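Local coordinates for protein putative sugar phosphate isomerase (Acidithiobacillus ferrooxidans, PDB 3L2H) that probably binds a metal ion as a member of the cupin superfamily and may act as a sugar phosphate isomerase, at residues Glu20-Phe25 against Arg32-Leu37; Leu50-Pro55 against Thr114-Val119. One frame throughout, in Å; residues are numbered along the deposited sequence. Where two conformers were deposited one is given.

Interaction 1 of 2, residues Glu20-Phe25 against Arg32-Leu37; sequences EHKVHF and RVNKSL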
ATOM      1  N   GLU B  20       3.601 -27.597 -12.761  1.00 27.52           N
ATOM      2  CA  GLU B  20       5.013 -27.375 -12.830  1.00 28.78           C
ATOM      3  C   GLU B  20       5.647 -28.206 -11.744  1.00 26.94           C
ATOM      4  O   GLU B  20       5.120 -28.298 -10.640  1.00 24.54           O
ATOM      5  CB  GLU B  20       5.325 -25.898 -12.607  1.00 31.32           C
ATOM      6  CG  GLU B  20       4.914 -24.987 -13.776  1.00 34.56           C
ATOM      7  CD  GLU B  20       6.049 -24.706 -14.793  1.00 37.35           C
ATOM      8  OE1 GLU B  20       7.093 -24.053 -14.408  1.00 39.39           O
ATOM      9  OE2 GLU B  20       5.873 -25.114 -15.989  1.00 39.28           O
ATOM     10  N   HIS B  21       6.768 -28.814 -12.084  1.00 26.25           N
ATOM     11  CA  HIS B  21       7.588 -29.539 -11.132  1.00 27.32           C
ATOM     12  C   HIS B  21       8.371 -28.491 -10.346  1.00 26.39           C
ATOM     13  O   HIS B  21       9.225 -27.806 -10.903  1.00 27.24           O
ATOM     14  CB  HIS B  21       8.512 -30.503 -11.862  1.00 28.28           C
ATOM     15  CG  HIS B  21       9.404 -31.281 -10.951  1.00 30.24           C
ATOM     16  ND1 HIS B  21      10.725 -30.937 -10.718  1.00 31.83           N
ATOM     17  CD2 HIS B  21       9.173 -32.398 -10.223  1.00 31.51           C
ATOM     18  CE1 HIS B  21      11.265 -31.805  -9.878  1.00 31.91           C
ATOM     19  NE2 HIS B  21      10.344 -32.702  -9.562  1.00 32.17           N
ATOM     20  N   LYS B  22       8.077 -28.349  -9.069  0.50 25.23           N
ATOM     21  CA  LYS B  22       8.720 -27.285  -8.299  0.50 25.02           C
ATOM     22  C   LYS B  22       9.475 -27.865  -7.117  0.50 24.31           C
ATOM     23  O   LYS B  22       8.933 -28.677  -6.359  0.50 23.78           O
ATOM     24  CB  LYS B  22       7.693 -26.244  -7.867  0.50 25.19           C
ATOM     25  CG  LYS B  22       6.984 -25.618  -9.071  0.50 25.50           C
ATOM     26  CD  LYS B  22       6.474 -24.205  -8.820  0.50 25.73           C
ATOM     27  CE  LYS B  22       6.017 -23.581 -10.122  0.50 25.65           C
ATOM     28  NZ  LYS B  22       7.059 -23.706 -11.202  0.50 26.29           N
ATOM     29  N   VAL B  23      10.739 -27.467  -7.003  1.00 23.91           N
ATOM     30  CA  VAL B  23      11.632 -27.933  -5.938  1.00 23.28           C
ATOM     31  C   VAL B  23      12.091 -26.639  -5.232  1.00 22.39           C
ATOM     32  O   VAL B  23      12.502 -25.670  -5.891  1.00 22.33           O
ATOM     33  CB  VAL B  23      12.812 -28.766  -6.426  1.00 24.04           C
ATOM     34  CG1 VAL B  23      13.604 -29.308  -5.244  1.00 24.35           C
ATOM     35  CG2 VAL B  23      12.344 -29.943  -7.313  1.00 24.48           C
ATOM     36  N   HIS B  24      11.933 -26.583  -3.913  1.00 21.40           N
ATOM     37  CA  HIS B  24      12.403 -25.430  -3.174  1.00 19.41           C
ATOM     38  C   HIS B  24      13.940 -25.334  -3.272  1.00 18.58           C
ATOM     39  O   HIS B  24      14.666 -26.354  -3.097  1.00 16.98           O
ATOM     40  CB  HIS B  24      11.936 -25.494  -1.732  1.00 19.27           C
ATOM     41  CG  HIS B  24      12.037 -24.187  -1.050  1.00 18.79           C
ATOM     42  ND1 HIS B  24      13.244 -23.624  -0.706  1.00 18.57           N
ATOM     43  CD2 HIS B  24      11.088 -23.273  -0.742  1.00 19.97           C
ATOM     44  CE1 HIS B  24      13.031 -22.424  -0.205  1.00 19.87           C
ATOM     45  NE2 HIS B  24      11.734 -22.198  -0.194  1.00 19.22           N
ATOM     46  N   PHE B  25      14.471 -24.123  -3.506  1.00 18.33           N
ATOM     47  CA  PHE B  25      15.945 -24.014  -3.701  1.00 18.44           C
ATOM     48  C   PHE B  25      16.778 -24.288  -2.432  1.00 18.10           C
ATOM     49  O   PHE B  25      17.994 -24.556  -2.531  1.00 17.43           O
ATOM     50  CB  PHE B  25      16.347 -22.671  -4.318  1.00 18.65           C
ATOM     51  CG  PHE B  25      16.459 -21.536  -3.326  1.00 19.18           C
ATOM     52  CD1 PHE B  25      15.339 -20.968  -2.770  1.00 19.26           C
ATOM     53  CD2 PHE B  25      17.692 -21.035  -2.965  1.00 18.90           C
ATOM     54  CE1 PHE B  25      15.440 -19.890  -1.871  1.00 19.38           C
ATOM     55  CE2 PHE B  25      17.783 -19.975  -2.035  1.00 18.79           C
ATOM     56  CZ  PHE B  25      16.643 -19.391  -1.537  1.00 19.03           C
ATOM     57  N   ARG B  32       7.144 -30.856  -5.422  0.50 19.34           N
ATOM     58  CA  ARG B  32       5.701 -30.911  -5.576  0.50 19.15           C
ATOM     59  C   ARG B  32       5.239 -30.595  -7.006  0.50 19.15           C
ATOM     60  O   ARG B  32       5.919 -29.867  -7.737  0.50 18.82           O
ATOM     61  CB  ARG B  32       5.069 -29.943  -4.554  0.50 19.31           C
ATOM     62  CG  ARG B  32       4.830 -28.516  -5.023  0.50 19.63           C
ATOM     63  CD  ARG B  32       4.673 -27.600  -3.775  0.50 19.43           C
ATOM     64  NE  ARG B  32       4.158 -26.291  -4.108  0.50 19.54           N
ATOM     65  CZ  ARG B  32       3.956 -25.343  -3.208  0.50 19.32           C
ATOM     66  NH1 ARG B  32       4.247 -25.551  -1.916  0.50 18.32           N
ATOM     67  NH2 ARG B  32       3.469 -24.192  -3.598  0.50 19.84           N
ATOM     68  N   VAL B  33       4.103 -31.169  -7.409  1.00 19.07           N
ATOM     69  CA  VAL B  33       3.473 -30.781  -8.660  1.00 19.52           C
ATOM     70  C   VAL B  33       2.651 -29.581  -8.258  1.00 18.95           C
ATOM     71  O   VAL B  33       1.873 -29.661  -7.316  1.00 18.60           O
ATOM     72  CB  VAL B  33       2.609 -31.884  -9.287  1.00 20.44           C
ATOM     73  CG1 VAL B  33       1.804 -31.324 -10.455  1.00 20.26           C
ATOM     74  CG2 VAL B  33       3.524 -33.002  -9.763  1.00 21.28           C
ATOM     75  N   ASN B  34       2.869 -28.454  -8.920  1.00 18.30           N
ATOM     76  CA  ASN B  34       2.175 -27.216  -8.619  1.00 19.18           C
ATOM     77  C   ASN B  34       1.343 -26.761  -9.792  1.00 18.43           C
ATOM     78  O   ASN B  34       1.881 -26.544 -10.893  1.00 19.65           O
ATOM     79  CB  ASN B  34       3.193 -26.124  -8.277  1.00 19.43           C
ATOM     80  CG  ASN B  34       2.557 -24.937  -7.627  1.00 21.16           C
ATOM     81  OD1 ASN B  34       2.463 -24.875  -6.379  1.00 21.51           O
ATOM     82  ND2 ASN B  34       2.160 -23.959  -8.428  1.00 19.02           N
ATOM     83  N   LYS B  35       0.045 -26.631  -9.569  1.00 16.80           N
ATOM     84  CA  LYS B  35      -0.895 -26.105 -10.536  1.00 16.01           C
ATOM     85  C   LYS B  35      -1.365 -24.732 -10.051  1.00 15.16           C
ATOM     86  O   LYS B  35      -2.089 -24.630  -9.066  1.00 14.37           O
ATOM     87  CB  LYS B  35      -2.072 -27.061 -10.697  1.00 16.35           C
ATOM     88  CG  LYS B  35      -1.641 -28.473 -11.252  1.00 16.87           C
ATOM     89  CD  LYS B  35      -2.850 -29.452 -11.347  1.00 16.47           C
ATOM     90  CE  LYS B  35      -2.393 -30.828 -11.752  1.00 16.93           C
ATOM     91  NZ  LYS B  35      -3.601 -31.749 -11.991  1.00 17.02           N
ATOM     92  N   SER B  36      -0.931 -23.688 -10.723  1.00 14.47           N
ATOM     93  CA  SER B  36      -1.213 -22.370 -10.271  1.00 14.47           C
ATOM     94  C   SER B  36      -2.568 -21.910 -10.860  1.00 14.31           C
ATOM     95  O   SER B  36      -2.687 -21.456 -12.034  1.00 15.48           O
ATOM     96  CB  SER B  36      -0.114 -21.395 -10.633  1.00 15.01           C
ATOM     97  OG  SER B  36      -0.507 -20.076 -10.223  1.00 15.17           O
ATOM     98  N   LEU B  37      -3.596 -22.121 -10.066  1.00 14.45           N
ATOM     99  CA  LEU B  37      -4.952 -21.788 -10.509  1.00 14.59           C
ATOM    100  C   LEU B  37      -5.085 -20.265 -10.715  1.00 14.60           C
ATOM    101  O   LEU B  37      -5.631 -19.779 -11.719  1.00 14.58           O
ATOM    102  CB  LEU B  37      -5.964 -22.308  -9.504  1.00 15.14           C
ATOM    103  CG  LEU B  37      -5.904 -23.801  -9.161  1.00 15.98           C
ATOM    104  CD1 LEU B  37      -7.102 -24.170  -8.257  1.00 15.34           C
ATOM    105  CD2 LEU B  37      -5.791 -24.710 -10.443  1.00 15.48           C
TER

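Interaction 2 of 2, residues Leu50-Pro55 against Thr114-Val119; sequences LIQIEP and TLVCLV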
ATOM      1  N   LEU B  50      -3.001 -25.538  -6.442  1.00 16.41           N
ATOM      2  CA  LEU B  50      -3.343 -26.911  -6.111  1.00 17.63           C
ATOM      3  C   LEU B  50      -2.051 -27.728  -6.209  1.00 17.10           C
ATOM      4  O   LEU B  50      -1.403 -27.787  -7.260  1.00 17.61           O
ATOM      5  CB  LEU B  50      -4.437 -27.427  -7.013  1.00 19.48           C
ATOM      6  CG  LEU B  50      -4.886 -28.790  -6.463  1.00 21.25           C
ATOM      7  CD1 LEU B  50      -6.384 -28.853  -6.388  1.00 22.97           C
ATOM      8  CD2 LEU B  50      -4.270 -29.954  -7.251  1.00 21.72           C
ATOM      9  N   ILE B  51      -1.628 -28.285  -5.092  1.00 17.48           N
ATOM     10  CA  ILE B  51      -0.319 -28.944  -5.023  1.00 18.93           C
ATOM     11  C   ILE B  51      -0.488 -30.418  -4.722  1.00 18.57           C
ATOM     12  O   ILE B  51      -1.456 -30.827  -4.067  1.00 19.26           O
ATOM     13  CB  ILE B  51       0.655 -28.248  -3.994  1.00 19.50           C
ATOM     14  CG1 ILE B  51       0.239 -28.528  -2.556  1.00 20.48           C
ATOM     15  CG2 ILE B  51       0.696 -26.744  -4.233  1.00 19.67           C
ATOM     16  CD1 ILE B  51       1.281 -28.168  -1.513  1.00 20.98           C
ATOM     17  N   GLN B  52       0.440 -31.205  -5.238  1.00 18.46           N
ATOM     18  CA  GLN B  52       0.504 -32.637  -4.972  1.00 18.87           C
ATOM     19  C   GLN B  52       1.918 -32.930  -4.446  1.00 18.15           C
ATOM     20  O   GLN B  52       2.888 -32.580  -5.115  1.00 19.26           O
ATOM     21  CB  GLN B  52       0.234 -33.470  -6.228  1.00 19.17           C
ATOM     22  CG  GLN B  52      -1.043 -33.085  -6.970  1.00 20.32           C
ATOM     23  CD  GLN B  52      -1.134 -33.733  -8.336  1.00 21.60           C
ATOM     24  OE1 GLN B  52      -0.131 -34.203  -8.879  1.00 22.86           O
ATOM     25  NE2 GLN B  52      -2.349 -33.771  -8.906  1.00 22.56           N
ATOM     26  N   ILE B  53       1.979 -33.562  -3.274  1.00 17.37           N
ATOM     27  CA  ILE B  53       3.199 -33.921  -2.587  1.00 17.40           C
ATOM     28  C   ILE B  53       3.197 -35.416  -2.439  1.00 18.32           C
ATOM     29  O   ILE B  53       2.321 -35.996  -1.751  1.00 18.32           O
ATOM     30  CB  ILE B  53       3.252 -33.276  -1.192  1.00 16.41           C
ATOM     31  CG1 ILE B  53       3.038 -31.765  -1.299  1.00 16.14           C
ATOM     32  CG2 ILE B  53       4.563 -33.640  -0.471  1.00 15.43           C
ATOM     33  CD1 ILE B  53       3.051 -31.062   0.037  1.00 15.68           C
ATOM     34  N   GLU B  54       4.166 -36.060  -3.061  1.00 19.93           N
ATOM     35  CA  GLU B  54       4.252 -37.509  -2.996  1.00 20.87           C
ATOM     36  C   GLU B  54       4.838 -37.988  -1.672  1.00 20.30           C
ATOM     37  O   GLU B  54       5.509 -37.230  -0.955  1.00 19.67           O
ATOM     38  CB  GLU B  54       5.054 -38.072  -4.178  1.00 22.43           C
ATOM     39  CG  GLU B  54       4.434 -37.852  -5.535  1.00 24.43           C
ATOM     40  CD  GLU B  54       2.952 -38.261  -5.651  1.00 26.41           C
ATOM     41  OE1 GLU B  54       2.467 -39.111  -4.902  1.00 28.33           O
ATOM     42  OE2 GLU B  54       2.235 -37.719  -6.519  1.00 29.05           O
ATOM     43  N   PRO B  55       4.559 -39.261  -1.321  1.00 20.82           N
ATOM     44  CA  PRO B  55       5.115 -39.794  -0.068  1.00 20.48           C
ATOM     45  C   PRO B  55       6.622 -39.597  -0.003  1.00 20.64           C
ATOM     46  O   PRO B  55       7.320 -39.800  -0.989  1.00 20.16           O
ATOM     47  CB  PRO B  55       4.731 -41.272  -0.128  1.00 20.91           C
ATOM     48  CG  PRO B  55       3.448 -41.272  -0.866  1.00 21.10           C
ATOM     49  CD  PRO B  55       3.644 -40.221  -1.954  1.00 20.93           C
ATOM     50  N   THR B 114      -0.789 -39.776  -2.199  1.00 19.59           N
ATOM     51  CA  THR B 114      -0.420 -38.401  -2.503  1.00 19.58           C
ATOM     52  C   THR B 114      -1.129 -37.447  -1.563  1.00 18.04           C
ATOM     53  O   THR B 114      -2.317 -37.616  -1.299  1.00 17.93           O
ATOM     54  CB  THR B 114      -0.848 -38.036  -3.949  1.00 20.05           C
ATOM     55  OG1 THR B 114      -0.365 -39.066  -4.824  1.00 20.39           O
ATOM     56  CG2 THR B 114      -0.325 -36.618  -4.356  1.00 19.44           C
ATOM     57  N   LEU B 115      -0.420 -36.420  -1.114  1.00 16.87           N
ATOM     58  CA  LEU B 115      -1.034 -35.365  -0.298  1.00 16.50           C
ATOM     59  C   LEU B 115      -1.420 -34.261  -1.239  1.00 16.87           C
ATOM     60  O   LEU B 115      -0.544 -33.728  -1.936  1.00 17.07           O
ATOM     61  CB  LEU B 115      -0.074 -34.901   0.779  1.00 16.07           C
ATOM     62  CG  LEU B 115      -0.460 -33.687   1.627  1.00 16.47           C
ATOM     63  CD1 LEU B 115      -1.792 -33.898   2.365  1.00 15.99           C
ATOM     64  CD2 LEU B 115       0.651 -33.373   2.649  1.00 15.94           C
ATOM     65  N   VAL B 116      -2.715 -33.915  -1.287  1.00 16.06           N
ATOM     66  CA  VAL B 116      -3.204 -32.910  -2.222  1.00 15.72           C
ATOM     67  C   VAL B 116      -3.875 -31.756  -1.455  1.00 15.87           C
ATOM     68  O   VAL B 116      -4.777 -31.963  -0.661  1.00 15.53           O
ATOM     69  CB  VAL B 116      -4.163 -33.524  -3.280  1.00 15.55           C
ATOM     70  CG1 VAL B 116      -4.639 -32.479  -4.307  1.00 15.70           C
ATOM     71  CG2 VAL B 116      -3.472 -34.730  -3.967  1.00 15.38           C
ATOM     72  N   CYS B 117      -3.370 -30.547  -1.665  1.00 15.22           N
ATOM     73  CA  CYS B 117      -3.803 -29.361  -0.946  1.00 16.25           C
ATOM     74  C   CYS B 117      -3.978 -28.169  -1.844  1.00 16.24           C
ATOM     75  O   CYS B 117      -3.367 -28.076  -2.910  1.00 16.09           O
ATOM     76  CB  CYS B 117      -2.737 -28.903   0.067  1.00 16.15           C
ATOM     77  SG  CYS B 117      -2.307 -30.174   1.296  1.00 19.34           S
ATOM     78  N   LEU B 118      -4.794 -27.251  -1.362  1.00 16.69           N
ATOM     79  CA  LEU B 118      -4.858 -25.913  -1.881  1.00 18.16           C
ATOM     80  C   LEU B 118      -3.959 -25.062  -1.003  1.00 18.31           C
ATOM     81  O   LEU B 118      -4.057 -25.122   0.234  1.00 19.06           O
ATOM     82  CB  LEU B 118      -6.265 -25.342  -1.809  1.00 19.84           C
ATOM     83  CG  LEU B 118      -7.253 -25.649  -2.882  1.00 21.73           C
ATOM     84  CD1 LEU B 118      -8.543 -24.897  -2.513  1.00 22.21           C
ATOM     85  CD2 LEU B 118      -6.662 -25.236  -4.271  1.00 21.65           C
ATOM     86  N   VAL B 119      -3.031 -24.350  -1.621  1.00 17.76           N
ATOM     87  CA  VAL B 119      -2.198 -23.390  -0.948  1.00 17.82           C
ATOM     88  C   VAL B 119      -2.620 -21.976  -1.417  1.00 18.04           C
ATOM     89  O   VAL B 119      -2.678 -21.690  -2.628  1.00 17.31           O
ATOM     90  CB  VAL B 119      -0.701 -23.662  -1.180  1.00 18.89           C
ATOM     91  CG1 VAL B 119       0.120 -22.558  -0.513  1.00 19.10           C
ATOM     92  CG2 VAL B 119      -0.322 -25.042  -0.625  1.00 18.75           C
TER

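Interaction 1 of 2, residues Glu20-Phe25 against Arg32-Leu37
K22 and R32 form a hydrogen-bonded antiparallel pair, and E20 and N34 form another. K22 N gives to R32 O at 3.0 Å, and R32 N returns a bond of the same length to K22 O. E20 N reaches N34 O at 2.7 Å, while N34 N binds E20 O at 2.8 Å. These four bonds satisfy the facing backbone groups. Between the two pairs, H21 and V33 form a non-hydrogen-bonded pair. V33 CA adds a CA-H...O contact to E20 O.

K22, E20, R32 and N34 share one face of the sheet. The aliphatic part of K22 crosses N34, with CD 3.8 Å from N34 CB. The N34 amide is satisfied at both ends. In one of the two R32 conformers, the guanidinium takes OD1 side-on with NE at 3.2 Å and NH2 at 3.0 Å. OD1 lies close to the guanidinium plane, 14° out of it. N34 ND2 hydrogen-bonds to H49 ND1 on strand 46-53. An alanine in place of N34 would probably leave R32 NE and NH2 without this acceptor and H49 ND1 without its mate. K22 NZ, also in one of two conformers, makes a salt bridge to E20 OE1, in which the hydrogen bond is weak.

The segments are the two arms of a beta hairpin whose strand 20-24 is the outermost of its sheet within this chain. The chemistry divides in two: backbone bonds join the strands, and the buried N34 amide links R32, in this conformer, to H49 of the next strand.

Interaction 2 of 2, residues Leu50-Pro55 against Thr114-Val119
I51 packs against C117 and V119 across the two strands. I51 N binds C117 O at 2.8 Å, and C117 N binds I51 O. I51 CG1 sits between its backbone N and carbonyl carbon (chi1 73°). From there CG1 packs on C117 CB, and CD1 meets V119 CG2 at 3.6 Å. I51 and T114 lose the most surface to this contact, and L50 follows.

T114 lies at the far end, where the strand pairing stops. Its CG2, anti to the backbone N, touches Q52 CB at 3.7 Å. On its other branch, OG1 makes a close polar contact of 2.8 Å with E54 OE1. CB of E54 points away from the other strand, and the bend at chi2 (-50°) turns CD back toward T114.

L50 points to the opposite face from I51. Its CD2 packs on V116 CG1 at 3.9 Å, and its CB lies 4.2 Å from L118 CD2. Between the I51-C117 pair and the E54-T114 contact, I53 and L115 exchange a further pair of backbone bonds.

The two antiparallel strands belong to the cupin beta-barrel domain. Strand 27-36 lies beyond L50-I53 and strand 70-76 beyond L115-V119, so both are inner strands. On the L50 face, Y73 of a second subunit packs on L50 and L118.

How the interactions relate
Interactions 1 and 2 are neighbours in one antiparallel sheet, with centres about 10 Å apart. Strands 27-36 and 46-53 join them: K35 O lies 2.9 Å from L50 N, and V33 N 3.0 Å from Q52 O, both probable hydrogen bonds. On one face, N34 OD1 packs against I51 CG2 at 3.3 Å, so the polar group of interaction 1 adjoins the apolar side of interaction 2. Bound 1,2-ethanediol is found about 4 Å from the R32 side chain, and likewise near V119. On the other face, 3-cyclohexyl-1-propylsulfonic acid takes a salt bridge from K35 NZ and a hydrogen bond from Q52 NE2. Both compounds probably come from the crystallisation liquor; they may mark pockets but establish no active site.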